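Local coordinates for extracellular solute-binding protein, family 5 (Chelativorans sp., PDB 6WM6) that binds EDTA and other aminopolycarboxylates in the periplasm, probably for delivery to an ABC transporter, at residues N212-W217 with Y222-F227. Residues are numbered along the deposited sequence; the frame is centred on the assembly and turned at random.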
loop_
_atom_site.group_PDB
_atom_site.type_symbol
_atom_site.label_atom_id
_atom_site.label_comp_id
_atom_site.label_asym_id
_atom_site.label_seq_id
_atom_site.Cartn_x
_atom_site.Cartn_y
_atom_site.Cartn_z
ATOM N N ASN A 212 13.030 -6.207 16.866
ATOM C CA ASN A 212 13.027 -5.404 18.080
ATOM C C ASN A 212 14.225 -4.489 18.220
ATOM O O ASN A 212 14.117 -3.471 18.910
ATOM C CB ASN A 212 12.976 -6.311 19.318
ATOM C CG ASN A 212 11.748 -7.187 19.349
ATOM O OD1 ASN A 212 10.693 -6.820 18.838
ATOM N ND2 ASN A 212 11.882 -8.362 19.952
ATOM N N GLU A 213 15.360 -4.826 17.634
ATOM C CA GLU A 213 16.567 -4.041 17.817
ATOM C C GLU A 213 16.654 -2.912 16.805
ATOM O O GLU A 213 16.300 -3.082 15.638
ATOM C CB GLU A 213 17.812 -4.912 17.682
ATOM C CG GLU A 213 17.910 -6.057 18.683
ATOM C CD GLU A 213 17.860 -5.576 20.122
ATOM O OE1 GLU A 213 17.040 -6.111 20.898
ATOM O OE2 GLU A 213 18.632 -4.658 20.472
ATOM N N VAL A 214 17.133 -1.763 17.252
ATOM C CA VAL A 214 17.467 -0.688 16.306
ATOM C C VAL A 214 18.598 -1.191 15.424
ATOM O O VAL A 214 19.626 -1.674 15.948
ATOM C CB VAL A 214 17.887 0.579 17.070
ATOM C CG1 VAL A 214 18.191 1.708 16.085
ATOM C CG2 VAL A 214 16.791 1.009 18.047
ATOM N N PRO A 215 18.475 -1.137 14.106
ATOM C CA PRO A 215 19.503 -1.775 13.270
ATOM C C PRO A 215 20.803 -0.988 13.324
ATOM O O PRO A 215 20.806 0.228 13.116
ATOM C CB PRO A 215 18.885 -1.764 11.866
ATOM C CG PRO A 215 17.810 -0.686 11.926
ATOM C CD PRO A 215 17.306 -0.688 13.327
ATOM N N ALA A 216 21.904 -1.697 13.572
ATOM C CA ALA A 216 23.241 -1.121 13.535
ATOM C C ALA A 216 23.894 -1.261 12.165
ATOM O O ALA A 216 24.901 -0.603 11.894
ATOM C CB ALA A 216 24.127 -1.782 14.595
ATOM N N TRP A 217 23.304 -2.057 11.290
ATOM C CA TRP A 217 23.838 -2.411 9.984
ATOM C C TRP A 217 23.095 -1.659 8.886
ATOM O O TRP A 217 22.038 -1.067 9.096
ATOM C CB TRP A 217 23.645 -3.933 9.780
ATOM C CG TRP A 217 22.232 -4.359 10.094
ATOM C CD1 TRP A 217 21.787 -4.870 11.284
ATOM C CD2 TRP A 217 21.084 -4.255 9.249
ATOM N NE1 TRP A 217 20.438 -5.093 11.222
ATOM C CE2 TRP A 217 19.975 -4.737 9.985
ATOM C CE3 TRP A 217 20.883 -3.829 7.933
ATOM C CZ2 TRP A 217 18.683 -4.779 9.445
ATOM C CZ3 TRP A 217 19.582 -3.876 7.402
ATOM C CH2 TRP A 217 18.517 -4.351 8.163
ATOM N N TYR A 222 22.382 5.060 3.747
ATOM C CA TYR A 222 22.384 5.615 5.095
ATOM C C TYR A 222 22.370 4.489 6.128
ATOM O O TYR A 222 22.089 3.332 5.799
ATOM C CB TYR A 222 21.179 6.570 5.286
ATOM C CG TYR A 222 21.334 7.871 4.504
ATOM C CD1 TYR A 222 22.073 8.915 5.005
ATOM C CD2 TYR A 222 20.736 8.027 3.269
ATOM C CE1 TYR A 222 22.242 10.077 4.302
ATOM C CE2 TYR A 222 20.879 9.201 2.550
ATOM C CZ TYR A 222 21.641 10.217 3.074
ATOM O OH TYR A 222 21.838 11.400 2.376
ATOM N N MET A 223 22.686 4.837 7.369
ATOM C CA MET A 223 22.629 3.893 8.477
ATOM C C MET A 223 22.212 4.646 9.725
ATOM O O MET A 223 22.443 5.843 9.828
ATOM C CB MET A 223 23.983 3.196 8.655
ATOM C CG MET A 223 25.117 4.100 9.121
ATOM S SD MET A 223 26.734 3.309 8.921
ATOM C CE MET A 223 26.526 1.764 9.784
ATOM N N VAL A 224 21.620 3.937 10.680
ATOM C CA VAL A 224 21.116 4.587 11.887
ATOM C C VAL A 224 22.270 4.953 12.812
ATOM O O VAL A 224 23.094 4.096 13.185
ATOM C CB VAL A 224 20.089 3.691 12.592
ATOM C CG1 VAL A 224 19.590 4.373 13.889
ATOM C CG2 VAL A 224 18.929 3.396 11.691
ATOM N N GLU A 225 22.339 6.225 13.181
ATOM C CA GLU A 225 23.232 6.725 14.219
ATOM C C GLU A 225 22.595 6.648 15.604
ATOM O O GLU A 225 23.279 6.272 16.564
ATOM C CB GLU A 225 23.641 8.168 13.911
ATOM C CG GLU A 225 24.602 8.780 14.928
ATOM C CD GLU A 225 24.950 10.223 14.611
ATOM O OE1 GLU A 225 24.065 11.099 14.723
ATOM O OE2 GLU A 225 26.115 10.488 14.228
ATOM N N SER A 226 21.320 7.018 15.734
ATOM C CA SER A 226 20.643 6.976 17.014
ATOM C C SER A 226 19.137 6.910 16.815
ATOM O O SER A 226 18.605 7.275 15.758
ATOM C CB SER A 226 20.976 8.200 17.882
ATOM O OG SER A 226 20.480 9.384 17.275
ATOM N N PHE A 227 18.455 6.443 17.854
ATOM C CA PHE A 227 17.006 6.405 17.902
ATOM C C PHE A 227 16.543 6.877 19.266
ATOM O O PHE A 227 16.918 6.286 20.288
ATOM C CB PHE A 227 16.472 5.000 17.643
ATOM C CG PHE A 227 14.986 4.882 17.755
ATOM C CD1 PHE A 227 14.152 5.713 17.018
ATOM C CD2 PHE A 227 14.411 3.932 18.594
ATOM C CE1 PHE A 227 12.776 5.603 17.113
ATOM C CE2 PHE A 227 13.041 3.813 18.684
ATOM C CZ PHE A 227 12.220 4.642 17.941
HETATM O O HOH W 1 21.377 1.114 10.525
HETATM O O HOH W 2 24.739 2.100 12.611
#
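The ring of Phe-227 takes Val-214 obliquely, with CG2 of Val-214 3.8 Å from CD2 of Phe-227, and the ring also meets Trp-61 edge-to-face. The other flat group is the indole of Trp-217; on one of its faces sits CB of Pro-215, 3.6 Å above the ring plane and offset toward the rim. Pro-215 itself borders the strand, its CG facing CG2 of Val-224, while Trp-61 and Ile-80 pack against it from elsewhere in the fold.

Val-214 works with both branches. With chi1 at -178°, CG1 lies opposite the backbone N and meets CG1 of Val-224 at 3.7 Å, the two side chains crossing at about a right angle; CG2 reaches the ring of Phe-227, and both methyls lie 4.0 Å from CB of Phe-227. CB of Val-224 also comes within 3.6 Å of the carbonyl O of Pro-215. Farther along, the chain of Met-223 bends at chi3 (-54°) and carries its CE methyl to 3.6 Å from O of Ala-216.

No direct hydrogen bond joins the segments. One water donates to O of Pro-215 and O of Trp-217 and accepts from N of Val-224, which lies 2.8 Å from the water; a second donates to O of Ala-216 and to O of Val-224, the latter at 2.6 Å. Strand 222-228 is an outermost strand of its four-stranded sheet: its other side pairs with strand 232-237, where Glu-225 and Ser-226 form a classic beta bulge opposite Thr-234.

The loop after helix 202-212 thus lies against this strand without extending the sheet: apolar side chains, with some carbon-to-carbonyl contacts, make the direct contact, and water satisfies the polar backbone of Val-224 on the side turned to the loop.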